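Local coordinates for protein xylulokinase (Brucella ovis, PDB 5VM1) that probably phosphorylates D-xylulose to D-xylulose 5-phosphate at the expense of ATP, as a member of the FGGY family of carbohydrate kinases, at residues E345-N350 with R383-A388. Numbering follows the deposited sequence.
Sequences ERTPYN and RDNLLA
The loop between strands 337-339 and 357-359 packs here against one side of helix 367-390, in the C-terminal FGGY family region and away from the predicted catalytic and substrate sites. Asp-384 and Ala-388 point at the loop, and the carboxamide of Asn-385 reaches it. They meet Thr-347, Pro-348 and Tyr-349.

Asn-385 ND2 makes a weak hydrogen bond to Thr-347 O at 3.2 Å, with a bent N-H...O angle of 134°. The same amide nitrogen is also hydrogen-bonded to Ala-381 O, one turn earlier in the helix. The carboxamide crosses the Thr-347 side chain obliquely. Asn-385 OD1 lies alongside that side chain. Thr-347 CG2 is anti to the backbone N, which carries the methyl to the helix. Thr-347 OG1 is hydrogen-bonded instead to Ala-283 O and Val-300 N.

The apolar part is small. Thr-347 CG2 lies 4.1 Å from Ala-388 CB, and Pro-348 CB is 4.4 Å from Ala-388 CB. Pro-348 CD rests on Asp-384 CB at 4.2 Å. The peptide bond before Pro-348 is cis. Pro-348 CG sits over the centre of the Tyr-349 ring, 3.8 Å above its plane.

On the polar side, Tyr-349 OH comes to 3.4 Å from Asp-384 OD2. The ring and carboxylate planes are nearly perpendicular, at 88°. Asp-384 OD1 is hydrogen-bonded to Tyr-477 OH of helix 470-488. The Tyr-349 ring stacks with Tyr-484 of that helix, so the C-terminal helix borders the contact.

The loop around cis-Pro-348 therefore meets the helix mainly through short side chains. The stronger hydrogen bonds of Thr-347 OG1, Asp-384 OD1 and Asn-385 ND2 go to Ala-283, Tyr-477 and Ala-381, so side-chain packing carries much of this contact.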
ATOM      1  N   GLU A 345       8.887 -12.814  -8.412  1.00 29.11           N
ATOM      2  CA  GLU A 345       8.198 -12.776  -7.131  1.00 34.56           C
ATOM      3  C   GLU A 345       9.007 -11.930  -6.160  1.00 36.23           C
ATOM      4  O   GLU A 345      10.239 -11.899  -6.222  1.00 41.55           O
ATOM      5  CB  GLU A 345       7.956 -14.163  -6.508  1.00 39.67           C
ATOM      6  CG  GLU A 345       7.075 -14.103  -5.245  1.00 31.43           C
ATOM      7  CD  GLU A 345       5.702 -13.499  -5.512  1.00 39.56           C
ATOM      8  OE1 GLU A 345       5.609 -12.314  -5.906  1.00 42.40           O
ATOM      9  OE2 GLU A 345       4.699 -14.223  -5.336  1.00 43.75           O
ATOM     10  N   ARG A 346       8.296 -11.223  -5.274  1.00 37.16           N
ATOM     11  CA  ARG A 346       8.941 -10.434  -4.227  1.00 46.79           C
ATOM     12  C   ARG A 346       9.039 -11.268  -2.943  1.00 45.80           C
ATOM     13  O   ARG A 346      10.044 -11.954  -2.732  1.00 45.65           O
ATOM     14  CB  ARG A 346       8.195  -9.096  -4.028  1.00 43.18           C
ATOM     15  CG  ARG A 346       8.917  -8.129  -3.104  1.00 44.87           C
ATOM     16  CD  ARG A 346       8.492  -6.670  -3.266  1.00 47.29           C
ATOM     17  NE  ARG A 346       8.958  -6.130  -4.544  1.00 46.22           N
ATOM     18  CZ  ARG A 346       8.827  -4.860  -4.926  1.00 52.59           C
ATOM     19  NH1 ARG A 346       9.281  -4.491  -6.118  1.00 60.82           N
ATOM     20  NH2 ARG A 346       8.270  -3.954  -4.120  1.00 45.18           N
ATOM     21  N   THR A 347       8.008 -11.258  -2.099  1.00 38.63           N
ATOM     22  CA  THR A 347       8.058 -12.021  -0.852  1.00 37.26           C
ATOM     23  C   THR A 347       7.781 -13.497  -1.123  1.00 35.92           C
ATOM     24  O   THR A 347       6.725 -13.831  -1.670  1.00 31.88           O
ATOM     25  CB  THR A 347       7.032 -11.474   0.145  1.00 40.44           C
ATOM     26  OG1 THR A 347       7.173 -10.052   0.254  1.00 33.44           O
ATOM     27  CG2 THR A 347       7.106 -12.180   1.527  1.00 32.02           C
ATOM     28  N   PRO A 348       8.669 -14.415  -0.705  1.00 36.81           N
ATOM     29  CA  PRO A 348       9.898 -14.254   0.085  1.00 37.96           C
ATOM     30  C   PRO A 348      11.249 -14.414  -0.644  1.00 36.11           C
ATOM     31  O   PRO A 348      12.283 -14.403   0.019  1.00 41.65           O
ATOM     32  CB  PRO A 348       9.765 -15.379   1.096  1.00 36.95           C
ATOM     33  CG  PRO A 348       9.187 -16.487   0.250  1.00 32.95           C
ATOM     34  CD  PRO A 348       8.246 -15.827  -0.734  1.00 34.79           C
ATOM     35  N   TYR A 349      11.277 -14.518  -1.967  1.00 32.59           N
ATOM     36  CA  TYR A 349      12.511 -14.918  -2.629  1.00 37.66           C
ATOM     37  C   TYR A 349      13.236 -13.747  -3.280  1.00 37.24           C
ATOM     38  O   TYR A 349      14.437 -13.856  -3.559  1.00 40.10           O
ATOM     39  CB  TYR A 349      12.215 -15.974  -3.716  1.00 44.32           C
ATOM     40  CG  TYR A 349      11.424 -17.183  -3.257  1.00 38.30           C
ATOM     41  CD1 TYR A 349      11.955 -18.104  -2.349  1.00 33.10           C
ATOM     42  CD2 TYR A 349      10.108 -17.369  -3.696  1.00 25.79           C
ATOM     43  CE1 TYR A 349      11.209 -19.213  -1.917  1.00 30.17           C
ATOM     44  CE2 TYR A 349       9.359 -18.466  -3.276  1.00 32.52           C
ATOM     45  CZ  TYR A 349       9.914 -19.385  -2.380  1.00 42.37           C
ATOM     46  OH  TYR A 349       9.163 -20.466  -1.958  1.00 46.87           O
ATOM     47  N   ASN A 350      12.534 -12.647  -3.523  1.00 38.05           N
ATOM     48  CA  ASN A 350      13.066 -11.503  -4.251  1.00 35.66           C
ATOM     49  C   ASN A 350      13.834 -11.989  -5.477  1.00 32.76           C
ATOM     50  O   ASN A 350      15.050 -11.847  -5.599  1.00 37.67           O
ATOM     51  CB  ASN A 350      13.938 -10.621  -3.356  1.00 36.15           C
ATOM     52  CG  ASN A 350      14.374  -9.336  -4.065  1.00 47.60           C
ATOM     53  OD1 ASN A 350      13.674  -8.834  -4.954  1.00 49.00           O
ATOM     54  ND2 ASN A 350      15.535  -8.815  -3.692  1.00 44.16           N
ATOM     55  N   ARG A 383       0.283 -18.005   1.699  1.00 34.65           N
ATOM     56  CA  ARG A 383       0.792 -18.822   2.798  1.00 37.82           C
ATOM     57  C   ARG A 383       2.314 -18.734   2.893  1.00 39.46           C
ATOM     58  O   ARG A 383       2.878 -18.783   3.993  1.00 39.66           O
ATOM     59  CB  ARG A 383       0.269 -20.263   2.659  1.00 31.08           C
ATOM     60  CG  ARG A 383       1.243 -21.356   2.788  1.00 31.82           C
ATOM     61  CD  ARG A 383       1.006 -22.194   3.998  1.00 40.95           C
ATOM     62  NE  ARG A 383       0.120 -23.353   3.830  1.00 44.18           N
ATOM     63  CZ  ARG A 383       0.321 -24.516   4.461  1.00 48.67           C
ATOM     64  NH1 ARG A 383      -0.517 -25.540   4.307  1.00 35.16           N
ATOM     65  NH2 ARG A 383       1.396 -24.664   5.238  1.00 49.57           N
ATOM     66  N   ASP A 384       2.999 -18.626   1.754  1.00 35.76           N
ATOM     67  CA  ASP A 384       4.422 -18.316   1.800  1.00 26.02           C
ATOM     68  C   ASP A 384       4.674 -16.965   2.472  1.00 32.59           C
ATOM     69  O   ASP A 384       5.648 -16.800   3.223  1.00 47.45           O
ATOM     70  CB  ASP A 384       5.041 -18.359   0.398  1.00 22.88           C
ATOM     71  CG  ASP A 384       5.564 -19.730   0.041  1.00 33.42           C
ATOM     72  OD1 ASP A 384       5.747 -20.553   0.976  1.00 31.64           O
ATOM     73  OD2 ASP A 384       5.863 -19.974  -1.154  1.00 41.87           O
ATOM     74  N   ASN A 385       3.808 -15.987   2.219  1.00 35.59           N
ATOM     75  CA  ASN A 385       3.982 -14.689   2.856  1.00 40.29           C
ATOM     76  C   ASN A 385       3.755 -14.768   4.365  1.00 41.97           C
ATOM     77  O   ASN A 385       4.536 -14.204   5.144  1.00 45.71           O
ATOM     78  CB  ASN A 385       3.065 -13.666   2.198  1.00 29.14           C
ATOM     79  CG  ASN A 385       3.706 -13.057   0.984  1.00 39.97           C
ATOM     80  OD1 ASN A 385       4.022 -11.860   0.938  1.00 36.68           O
ATOM     81  ND2 ASN A 385       3.977 -13.910   0.003  1.00 34.60           N
ATOM     82  N   LEU A 386       2.698 -15.470   4.795  1.00 38.22           N
ATOM     83  CA  LEU A 386       2.426 -15.609   6.222  1.00 35.35           C
ATOM     84  C   LEU A 386       3.590 -16.284   6.938  1.00 40.51           C
ATOM     85  O   LEU A 386       3.929 -15.917   8.070  1.00 40.62           O
ATOM     86  CB  LEU A 386       1.115 -16.368   6.443  1.00 28.62           C
ATOM     87  CG  LEU A 386       0.677 -16.685   7.885  1.00 38.20           C
ATOM     88  CD1 LEU A 386      -0.841 -16.665   8.022  1.00 43.75           C
ATOM     89  CD2 LEU A 386       1.195 -18.012   8.369  1.00 31.09           C
ATOM     90  N   LEU A 387       4.210 -17.275   6.291  1.00 48.42           N
ATOM     91  CA  LEU A 387       5.367 -17.944   6.886  1.00 43.75           C
ATOM     92  C   LEU A 387       6.540 -16.975   7.063  1.00 49.16           C
ATOM     93  O   LEU A 387       7.271 -17.053   8.062  1.00 55.95           O
ATOM     94  CB  LEU A 387       5.768 -19.165   6.050  1.00 33.23           C
ATOM     95  CG  LEU A 387       4.912 -20.453   6.068  1.00 38.23           C
ATOM     96  CD1 LEU A 387       5.574 -21.589   5.296  1.00 44.49           C
ATOM     97  CD2 LEU A 387       4.508 -20.931   7.449  1.00 32.29           C
ATOM     98  N   ALA A 388       6.749 -16.071   6.093  1.00 44.62           N
ATOM     99  CA  ALA A 388       7.813 -15.069   6.204  1.00 36.94           C
ATOM    100  C   ALA A 388       7.567 -14.114   7.368  1.00 39.88           C
ATOM    101  O   ALA A 388       8.493 -13.791   8.123  1.00 38.34           O
ATOM    102  CB  ALA A 388       7.943 -14.283   4.908  1.00 26.02           C
TER